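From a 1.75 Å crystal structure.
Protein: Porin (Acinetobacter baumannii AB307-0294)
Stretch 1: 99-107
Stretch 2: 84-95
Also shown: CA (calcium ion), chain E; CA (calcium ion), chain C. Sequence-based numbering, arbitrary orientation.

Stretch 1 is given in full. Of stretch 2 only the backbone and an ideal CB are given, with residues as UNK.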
# COMPACT_ATOMS: atom_id res chain seq x y z
N ASP A 99 -6.83 8.29 -25.00
CA ASP A 99 -6.31 7.52 -26.11
C ASP A 99 -5.13 6.56 -25.80
O ASP A 99 -4.48 6.11 -26.72
CB ASP A 99 -5.93 8.41 -27.30
CG ASP A 99 -4.76 9.35 -26.97
OD1 ASP A 99 -4.28 9.35 -25.81
OD2 ASP A 99 -4.43 10.15 -27.80
N ASN A 100 -4.79 6.46 -24.53
CA ASN A 100 -3.74 5.59 -23.99
C ASN A 100 -2.35 6.23 -24.00
O ASN A 100 -1.38 5.55 -23.56
CB ASN A 100 -3.68 4.21 -24.66
CG ASN A 100 -3.23 3.14 -23.67
OD1 ASN A 100 -3.81 3.04 -22.64
ND2 ASN A 100 -2.21 2.42 -24.01
N SER A 101 -2.25 7.45 -24.55
CA SER A 101 -0.96 8.16 -24.59
C SER A 101 -0.66 8.54 -23.10
O SER A 101 -1.52 8.96 -22.30
CB SER A 101 -0.97 9.40 -25.57
OG SER A 101 -1.93 10.23 -25.00
N ARG A 102 0.64 8.46 -22.80
CA ARG A 102 1.11 8.99 -21.48
C ARG A 102 1.30 10.49 -21.54
O ARG A 102 1.90 10.95 -22.49
CB ARG A 102 2.50 8.39 -21.22
CG ARG A 102 2.29 7.04 -20.56
CD ARG A 102 1.50 5.98 -21.32
NE ARG A 102 1.67 4.65 -20.66
CZ ARG A 102 0.96 3.55 -20.96
NH1 ARG A 102 -0.04 3.58 -21.86
NH2 ARG A 102 1.22 2.35 -20.40
N ASP A 103 0.98 11.17 -20.46
CA ASP A 103 1.62 12.41 -20.23
C ASP A 103 3.12 12.20 -19.90
O ASP A 103 3.39 11.39 -19.05
CB ASP A 103 0.94 13.10 -19.09
CG ASP A 103 -0.54 13.59 -19.45
OD1 ASP A 103 -0.79 13.83 -20.69
OD2 ASP A 103 -1.34 13.71 -18.53
N ASP A 104 3.97 13.00 -20.45
CA ASP A 104 5.41 12.80 -20.38
C ASP A 104 6.08 13.40 -19.14
O ASP A 104 7.24 13.03 -18.81
CB ASP A 104 6.06 13.22 -21.62
CG ASP A 104 5.61 12.35 -22.80
OD1 ASP A 104 5.41 11.10 -22.69
OD2 ASP A 104 5.30 12.92 -23.83
N TYR A 105 5.33 14.29 -18.46
CA TYR A 105 5.76 15.03 -17.34
C TYR A 105 4.57 15.24 -16.47
O TYR A 105 3.48 15.41 -17.03
CB TYR A 105 6.47 16.28 -17.65
CG TYR A 105 6.57 17.02 -16.47
CD1 TYR A 105 7.60 16.76 -15.57
CD2 TYR A 105 5.62 18.01 -16.13
CE1 TYR A 105 7.75 17.43 -14.34
CE2 TYR A 105 5.69 18.64 -14.86
CZ TYR A 105 6.72 18.37 -13.95
OH TYR A 105 6.99 19.13 -12.80
N TYR A 106 4.70 15.05 -15.14
CA TYR A 106 3.66 15.49 -14.26
C TYR A 106 4.23 15.90 -12.97
O TYR A 106 5.19 15.21 -12.41
CB TYR A 106 2.56 14.51 -14.05
CG TYR A 106 2.79 13.15 -13.26
CD1 TYR A 106 3.77 12.23 -13.68
CD2 TYR A 106 1.94 12.76 -12.20
CE1 TYR A 106 3.89 10.94 -12.99
CE2 TYR A 106 2.04 11.49 -11.51
CZ TYR A 106 3.09 10.60 -11.98
OH TYR A 106 3.11 9.38 -11.39
N GLY A 107 3.62 16.94 -12.39
CA GLY A 107 4.16 17.58 -11.19
C GLY A 107 3.04 17.89 -10.21
O GLY A 107 1.93 18.07 -10.69
N UNK A 84 6.70 5.16 -27.20
CA UNK A 84 6.64 3.73 -27.05
C UNK A 84 5.67 3.23 -25.90
O UNK A 84 4.97 2.17 -26.04
CB UNK A 84 8.06 3.23 -26.79
N UNK A 85 5.60 4.03 -24.84
CA UNK A 85 4.80 3.74 -23.68
C UNK A 85 3.33 3.54 -24.05
O UNK A 85 2.59 2.82 -23.38
CB UNK A 85 4.94 4.86 -22.65
N UNK A 86 2.93 4.22 -25.15
CA UNK A 86 1.47 4.32 -25.53
C UNK A 86 0.95 3.02 -26.08
O UNK A 86 -0.26 2.81 -26.12
CB UNK A 86 1.24 5.42 -26.57
N UNK A 87 1.82 2.13 -26.42
CA UNK A 87 1.30 0.81 -26.83
C UNK A 87 1.06 -0.24 -25.76
O UNK A 87 0.78 -1.42 -26.11
CB UNK A 87 2.27 0.21 -27.84
N UNK A 88 1.13 0.14 -24.49
CA UNK A 88 0.96 -0.77 -23.40
C UNK A 88 -0.14 -0.34 -22.50
O UNK A 88 -0.47 0.84 -22.37
CB UNK A 88 2.26 -0.92 -22.61
N UNK A 89 -0.68 -1.29 -21.71
CA UNK A 89 -1.65 -0.97 -20.69
C UNK A 89 -1.00 -0.12 -19.51
O UNK A 89 0.25 -0.02 -19.43
CB UNK A 89 -2.25 -2.27 -20.16
N UNK A 90 -1.85 0.70 -18.98
CA UNK A 90 -1.46 1.66 -18.00
C UNK A 90 -0.84 0.90 -16.81
O UNK A 90 -1.39 -0.09 -16.35
CB UNK A 90 -2.65 2.52 -17.57
N UNK A 91 0.31 1.40 -16.34
CA UNK A 91 0.96 0.86 -15.10
C UNK A 91 0.58 1.52 -13.84
O UNK A 91 0.79 0.96 -12.72
CB UNK A 91 2.48 0.95 -15.21
N UNK A 92 0.21 2.78 -13.90
CA UNK A 92 0.13 3.61 -12.76
C UNK A 92 1.31 4.53 -12.37
O UNK A 92 1.27 5.24 -11.41
CB UNK A 92 -0.16 2.68 -11.58
N UNK A 93 2.41 4.42 -13.10
CA UNK A 93 3.54 5.23 -12.87
C UNK A 93 3.34 6.65 -13.45
O UNK A 93 4.07 7.54 -13.15
CB UNK A 93 4.78 4.55 -13.47
N UNK A 94 2.53 6.73 -14.53
CA UNK A 94 2.39 8.00 -15.29
C UNK A 94 0.85 8.20 -15.59
O UNK A 94 0.09 7.18 -15.78
CB UNK A 94 3.21 7.96 -16.58
N UNK A 95 0.44 9.45 -15.67
CA UNK A 95 -0.96 9.74 -16.16
C UNK A 95 -1.14 9.24 -17.56
O UNK A 95 -0.21 9.29 -18.44
CB UNK A 95 -1.27 11.24 -16.12
CA CA E . 3.42 11.07 -24.44
CA CA C . -3.29 14.44 -20.06

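Position 84 lies in a 3-10 segment that begins earlier in the chain, with nothing of stretch 1 near its CB, so the contact sets no rule; it is Arg84. At 85 the CB points toward stretch 1, its ideal place 3.8 Å from Arg102 NE. Little room remains beside a guanidinium, which favours a small residue. Ala85 fits, its carbonyl O over one face of that group.

Position 86 points sideways, its ideal CB 4.0 Å from Ser101 CA, with the backbone N of Arg102 as a donor and the chain E calcium beyond. An acceptor one carbon further out suits: Asp or Asn, with Asp favoured by the calcium nearby. Asp86 accepts from Arg102 N at OD1, 3.0 Å; OD1 also accepts from water 1, which binds that calcium. Its backbone O receives Asn100 ND2 at 2.9 Å.

Position 87 points away, and many polar residues would do; it is Asp87.

The carbonyl O of 88 gathers Asn100 ND2 at 2.9 Å, Arg102 NH1 at 2.8 Å and Arg102 NH2 at 3.0 Å, backbone bonds that do not depend on the identity of the side chain. The CB points sideways, 4.1 Å from Arg102 NH2, so a large group must turn off. Tyr88 does, its ring leading away. Position 89 points away and asks nothing of its side chain; Ala89 offers its O to Arg102 NH2 in a weak bond of 2.7 Å. At 90 the CB is sideways and 4.8 Å from Arg102 NH2, so a long chain can leave freely, as Arg90 does, while its N donates to a water shared with Asn100 OD1.

At 91 the CB points sideways with nothing of stretch 1 within 5.5 Å, leaving the choice open, though a short polar group could accept from the backbone N of 93. Ser91 does so, its OG 3.0 Å from that N. Position 92, at phi 96° and psi -4°, would jam a CB against the preceding carbonyl O: Gly92. At 93 the sideways CB is free of stretch 1, leaving the choice wide; Leu93 O accepts from Tyr106 OH at 2.7 Å.

Position 94 has its ideal CB 4.2 Å from Arg102 CG and 4.7 Å from Tyr106 CE1, an apolar setting for Leu, Ile or Met. Leu94 brings CD2 to 4.0 Å from Tyr106 CE1.

Position 95 points toward stretch 1, near Asp103 OD2 and the Tyr106 ring; phi -60° admits proline, and a compact apolar group would suit. Pro95 lays CD over the ring face, 3.5 Å from Tyr106 CD1, a CH-pi contact, and its O accepts from Asp103 N at 3.0 Å.

Stretch 2 84-95: RADDYARSGLLP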
# COMPACT_ATOMS: atom_id res chain seq x y z
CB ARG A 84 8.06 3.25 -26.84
CG ARG A 84 8.35 1.80 -27.01
CD ARG A 84 8.48 1.43 -28.50
NE ARG A 84 7.86 0.08 -28.68
CZ ARG A 84 6.55 -0.23 -28.51
NH1 ARG A 84 5.64 0.69 -28.17
NH2 ARG A 84 6.13 -1.49 -28.70
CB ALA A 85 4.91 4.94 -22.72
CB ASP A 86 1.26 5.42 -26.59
CG ASP A 86 1.82 6.78 -26.15
OD1 ASP A 86 2.07 7.02 -24.95
OD2 ASP A 86 1.94 7.65 -26.98
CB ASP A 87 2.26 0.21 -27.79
CG ASP A 87 2.45 1.05 -29.02
OD1 ASP A 87 1.41 1.42 -29.63
OD2 ASP A 87 3.63 1.23 -29.36
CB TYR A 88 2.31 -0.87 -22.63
CG TYR A 88 3.42 -1.42 -23.42
CD1 TYR A 88 3.43 -2.71 -23.77
CD2 TYR A 88 4.39 -0.62 -23.95
CE1 TYR A 88 4.46 -3.22 -24.56
CE2 TYR A 88 5.35 -1.05 -24.77
CZ TYR A 88 5.40 -2.36 -25.09
OH TYR A 88 6.39 -2.80 -25.91
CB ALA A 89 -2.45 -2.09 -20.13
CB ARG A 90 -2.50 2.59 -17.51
CG ARG A 90 -3.65 2.05 -16.85
CD ARG A 90 -4.66 3.19 -16.68
NE ARG A 90 -4.38 3.96 -15.48
CZ ARG A 90 -5.19 4.03 -14.40
NH1 ARG A 90 -6.35 3.34 -14.33
NH2 ARG A 90 -4.94 4.86 -13.38
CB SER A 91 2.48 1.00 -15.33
OG SER A 91 2.94 2.33 -15.18
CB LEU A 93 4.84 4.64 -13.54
CG LEU A 93 5.34 3.31 -12.93
CD1 LEU A 93 6.65 2.94 -13.56
CD2 LEU A 93 5.54 3.43 -11.42
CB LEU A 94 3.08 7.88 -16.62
CG LEU A 94 4.63 7.80 -16.58
CD1 LEU A 94 5.17 7.29 -17.90
CD2 LEU A 94 5.20 9.17 -16.27
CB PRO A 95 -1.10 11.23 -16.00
CG PRO A 95 0.12 11.68 -15.17
CD PRO A 95 1.20 10.70 -15.54
O HOH W 1 4.08 8.62 -24.40
O HOH W 2 -4.25 1.37 -20.43
O HOH W 3 2.54 7.03 -9.66
O HOH W 4 -4.25 13.33 -18.24
O HOH W 5 1.92 12.64 -24.78
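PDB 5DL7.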